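Local structure of transcriptional regulator (Thermus thermophilus, 2H0A) at residues A[80-94]-A[236-248]. The protein is probably a DNA-binding transcriptional regulator of the CcpA type, its chain folded like a periplasmic binding protein. Sequence-based numbering, arbitrary orientation.
Sequences PVVLVDAQNPRYDSV and MGARAAQLLLERM
D92 OD2 has two arginine partners, R247 and R256. As modelled, it takes a hydrogen bond from R247 NH1, but NH1 sits too near D92 for its position to be trusted in detail at 2.8 Å resolution. It also forms a salt bridge with R256. The carboxylate and guanidinium planes are nearly coplanar, 20° apart, and the carboxylate lies at the guanidinium edge. R247 reaches the acid through a chain bent at chi2 (96°), and its CB and CG lie against P80 CB. An alanine in place of R247 would probably leave D92 with R256 as its charged partner and lose the CG contact with P80 CB. M248 CG closes on P80 CG at 3.7 Å, the two side chains crossing at about a right angle.

Further along, the contact is apolar. V82 straddles the helix backbone at A240 O. Its CG1 meets L244 CD1 at 3.5 Å, while CG2, anti to the backbone N, turns to L243 CD1 at 4.1 Å. A240 CB faces the two strands and touches both V84 CB and V94 CG1, 3.7 Å from each. V94 CG2 lies 4.0 Å from M236 CB.

Strand 81-84 and helix 236-248 run almost antiparallel (167°), their axes 8.2 Å apart at closest approach. Strands 81-84 and 92-96 are parallel neighbours, and the helix runs along both on one face of the sheet. This is the alpha/beta layering expected of a periplasmic binding protein-like fold. Strand 58-62 flanks 81-84, with I60 touching V82 and L244. Helix 12-25 packs on A238 and A241, and strand 257-265 on M236 and R239.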
# COMPACT_ATOMS: atom_id res chain seq x y z
N PRO A 80 18.26 -1.17 -25.05
CA PRO A 80 17.30 -0.12 -25.41
C PRO A 80 16.27 0.04 -24.29
O PRO A 80 15.83 -0.95 -23.69
CB PRO A 80 16.68 -0.66 -26.70
CG PRO A 80 16.74 -2.15 -26.50
CD PRO A 80 18.12 -2.34 -25.94
N VAL A 81 15.89 1.28 -24.00
CA VAL A 81 14.92 1.54 -22.95
C VAL A 81 13.73 2.36 -23.44
O VAL A 81 13.89 3.40 -24.09
CB VAL A 81 15.59 2.29 -21.77
CG1 VAL A 81 14.60 2.46 -20.63
N VAL A 82 12.53 1.88 -23.14
CA VAL A 82 11.31 2.57 -23.54
C VAL A 82 10.47 2.86 -22.30
O VAL A 82 10.11 1.94 -21.56
CB VAL A 82 10.50 1.72 -24.55
CG1 VAL A 82 10.23 0.34 -23.96
CG2 VAL A 82 9.20 2.41 -24.89
N LEU A 83 10.17 4.14 -22.09
CA LEU A 83 9.37 4.58 -20.94
C LEU A 83 7.88 4.51 -21.24
O LEU A 83 7.45 4.79 -22.35
CB LEU A 83 9.71 6.02 -20.58
CG LEU A 83 11.06 6.36 -19.96
CD1 LEU A 83 11.17 7.87 -19.83
CD2 LEU A 83 11.19 5.70 -18.61
N VAL A 84 7.10 4.14 -20.23
CA VAL A 84 5.66 4.08 -20.39
C VAL A 84 5.04 4.78 -19.19
O VAL A 84 5.46 4.56 -18.05
CB VAL A 84 5.13 2.62 -20.47
CG1 VAL A 84 5.49 1.85 -19.21
CG2 VAL A 84 3.62 2.63 -20.69
N ASP A 85 4.04 5.62 -19.45
CA ASP A 85 3.37 6.40 -18.42
C ASP A 85 4.34 7.45 -17.92
O ASP A 85 4.19 7.98 -16.82
CB ASP A 85 2.95 5.50 -17.25
CG ASP A 85 2.14 6.25 -16.22
OD1 ASP A 85 1.00 6.66 -16.52
OD2 ASP A 85 2.66 6.46 -15.10
N ALA A 86 5.35 7.74 -18.74
CA ALA A 86 6.37 8.73 -18.43
C ALA A 86 6.87 9.35 -19.72
O ALA A 86 6.62 8.83 -20.80
CB ALA A 86 7.53 8.07 -17.68
N GLN A 87 7.57 10.48 -19.61
CA GLN A 87 8.11 11.16 -20.78
C GLN A 87 9.57 11.51 -20.57
O GLN A 87 9.99 11.84 -19.46
CB GLN A 87 7.36 12.46 -21.06
CG GLN A 87 5.92 12.29 -21.43
CD GLN A 87 5.30 13.61 -21.83
OE1 GLN A 87 5.74 14.24 -22.79
NE2 GLN A 87 4.28 14.04 -21.10
N ASN A 88 10.34 11.45 -21.65
CA ASN A 88 11.75 11.77 -21.57
C ASN A 88 12.26 12.08 -22.98
O ASN A 88 11.96 11.36 -23.93
CB ASN A 88 12.52 10.59 -20.98
CG ASN A 88 13.94 10.94 -20.61
OD1 ASN A 88 14.17 11.83 -19.79
ND2 ASN A 88 14.90 10.26 -21.21
N PRO A 89 13.03 13.17 -23.11
CA PRO A 89 13.59 13.59 -24.40
C PRO A 89 14.58 12.58 -24.97
O PRO A 89 14.85 12.59 -26.18
CB PRO A 89 14.26 14.91 -24.06
CG PRO A 89 13.44 15.43 -22.92
CD PRO A 89 13.25 14.20 -22.09
N ARG A 90 15.11 11.71 -24.12
CA ARG A 90 16.11 10.73 -24.54
C ARG A 90 15.64 9.30 -24.70
O ARG A 90 16.43 8.43 -25.07
CB ARG A 90 17.29 10.74 -23.57
CG ARG A 90 17.90 12.11 -23.33
NH1 ARG A 90 16.78 13.37 -19.39
N TYR A 91 14.37 9.03 -24.43
CA TYR A 91 13.87 7.67 -24.56
C TYR A 91 12.49 7.64 -25.20
O TYR A 91 11.72 8.59 -25.07
CB TYR A 91 13.80 7.00 -23.18
CG TYR A 91 15.15 6.75 -22.53
CD1 TYR A 91 15.94 5.67 -22.91
CD2 TYR A 91 15.63 7.60 -21.53
CE1 TYR A 91 17.16 5.43 -22.31
CE2 TYR A 91 16.86 7.37 -20.92
CZ TYR A 91 17.62 6.28 -21.31
OH TYR A 91 18.83 6.03 -20.69
N ASP A 92 12.18 6.56 -25.91
CA ASP A 92 10.86 6.41 -26.51
C ASP A 92 9.91 6.41 -25.33
O ASP A 92 10.11 5.69 -24.34
CB ASP A 92 10.74 5.09 -27.27
CG ASP A 92 11.58 5.04 -28.52
OD1 ASP A 92 11.89 6.12 -29.07
OD2 ASP A 92 11.92 3.93 -28.98
N SER A 93 8.85 7.22 -25.41
CA SER A 93 7.92 7.31 -24.31
C SER A 93 6.46 7.27 -24.71
O SER A 93 6.03 7.98 -25.62
CB SER A 93 8.17 8.62 -23.56
OG SER A 93 9.55 8.83 -23.33
N VAL A 94 5.70 6.42 -24.03
CA VAL A 94 4.27 6.35 -24.26
C VAL A 94 3.72 7.00 -22.99
O VAL A 94 4.27 6.83 -21.90
CB VAL A 94 3.79 4.88 -24.46
CG1 VAL A 94 4.98 3.96 -24.47
CG2 VAL A 94 2.77 4.49 -23.40
N MET A 236 -1.49 1.03 -23.60
CA MET A 236 -0.30 1.83 -23.30
C MET A 236 0.89 0.89 -23.09
O MET A 236 2.00 1.19 -23.53
CB MET A 236 -0.54 2.68 -22.04
CG MET A 236 -1.52 3.84 -22.24
SD MET A 236 -1.86 4.79 -20.73
CE MET A 236 -0.24 5.42 -20.45
N GLY A 237 0.65 -0.24 -22.43
CA GLY A 237 1.71 -1.21 -22.20
C GLY A 237 2.06 -1.90 -23.51
O GLY A 237 3.23 -2.04 -23.85
N ALA A 238 1.03 -2.32 -24.24
CA ALA A 238 1.21 -2.96 -25.54
C ALA A 238 2.00 -2.05 -26.49
O ALA A 238 2.89 -2.52 -27.20
CB ALA A 238 -0.14 -3.29 -26.17
N ARG A 239 1.69 -0.76 -26.50
CA ARG A 239 2.41 0.17 -27.36
C ARG A 239 3.85 0.27 -26.89
O ARG A 239 4.78 0.31 -27.70
CB ARG A 239 1.76 1.56 -27.34
CG ARG A 239 2.53 2.62 -28.13
CD ARG A 239 2.81 2.18 -29.57
NE ARG A 239 1.57 1.82 -30.28
CZ ARG A 239 1.53 1.31 -31.50
NH1 ARG A 239 2.66 1.09 -32.17
NH2 ARG A 239 0.36 1.00 -32.04
N ALA A 240 4.03 0.31 -25.57
CA ALA A 240 5.36 0.38 -24.98
C ALA A 240 6.18 -0.83 -25.41
O ALA A 240 7.37 -0.73 -25.71
CB ALA A 240 5.25 0.41 -23.48
N ALA A 241 5.53 -1.99 -25.45
CA ALA A 241 6.20 -3.21 -25.85
C ALA A 241 6.62 -3.16 -27.33
O ALA A 241 7.78 -3.44 -27.66
CB ALA A 241 5.29 -4.42 -25.61
N GLN A 242 5.69 -2.78 -28.21
CA GLN A 242 5.97 -2.70 -29.64
C GLN A 242 7.16 -1.81 -29.97
O GLN A 242 8.02 -2.20 -30.75
CB GLN A 242 4.75 -2.19 -30.40
CG GLN A 242 4.98 -2.03 -31.91
CD GLN A 242 5.20 -3.35 -32.65
OE1 GLN A 242 5.80 -3.37 -33.74
NE2 GLN A 242 4.71 -4.46 -32.09
N LEU A 243 7.21 -0.63 -29.37
CA LEU A 243 8.31 0.30 -29.61
C LEU A 243 9.61 -0.38 -29.22
O LEU A 243 10.59 -0.30 -29.95
CB LEU A 243 8.15 1.57 -28.77
CG LEU A 243 7.03 2.56 -29.12
CD1 LEU A 243 6.85 3.54 -27.99
CD2 LEU A 243 7.35 3.28 -30.41
N LEU A 244 9.59 -1.05 -28.08
CA LEU A 244 10.76 -1.75 -27.57
C LEU A 244 11.27 -2.76 -28.59
O LEU A 244 12.46 -2.81 -28.88
CB LEU A 244 10.43 -2.46 -26.26
CG LEU A 244 11.61 -3.11 -25.54
CD1 LEU A 244 12.59 -2.04 -25.10
CD2 LEU A 244 11.11 -3.89 -24.35
N LEU A 245 10.34 -3.57 -29.11
CA LEU A 245 10.65 -4.58 -30.12
C LEU A 245 11.31 -3.95 -31.32
O LEU A 245 12.36 -4.40 -31.78
CB LEU A 245 9.38 -5.27 -30.60
CG LEU A 245 8.82 -6.45 -29.81
CD1 LEU A 245 7.56 -6.94 -30.50
CD2 LEU A 245 9.86 -7.57 -29.74
N GLU A 246 10.67 -2.91 -31.84
CA GLU A 246 11.19 -2.20 -33.00
C GLU A 246 12.63 -1.84 -32.72
O GLU A 246 13.50 -2.03 -33.56
CB GLU A 246 10.35 -0.95 -33.27
CG GLU A 246 9.05 -1.23 -34.01
CD GLU A 246 7.99 -0.16 -33.79
OE1 GLU A 246 8.35 0.98 -33.43
OE2 GLU A 246 6.80 -0.47 -33.98
N ARG A 247 12.88 -1.33 -31.52
CA ARG A 247 14.22 -0.94 -31.14
C ARG A 247 15.13 -2.16 -30.94
O ARG A 247 16.29 -2.15 -31.37
CB ARG A 247 14.16 -0.10 -29.87
CG ARG A 247 14.96 1.18 -29.95
CD ARG A 247 14.12 2.39 -30.35
NE ARG A 247 14.92 3.36 -31.08
CZ ARG A 247 14.70 4.67 -31.10
NH1 ARG A 247 13.69 5.20 -30.43
NH2 ARG A 247 15.49 5.46 -31.81
N MET A 248 14.61 -3.20 -30.30
CA MET A 248 15.41 -4.40 -30.07
C MET A 248 15.72 -5.08 -31.39
O MET A 248 16.69 -5.83 -31.50
CB MET A 248 14.69 -5.38 -29.13
CG MET A 248 14.58 -4.91 -27.68
SD MET A 248 14.09 -6.20 -26.50
CE MET A 248 12.54 -6.77 -27.18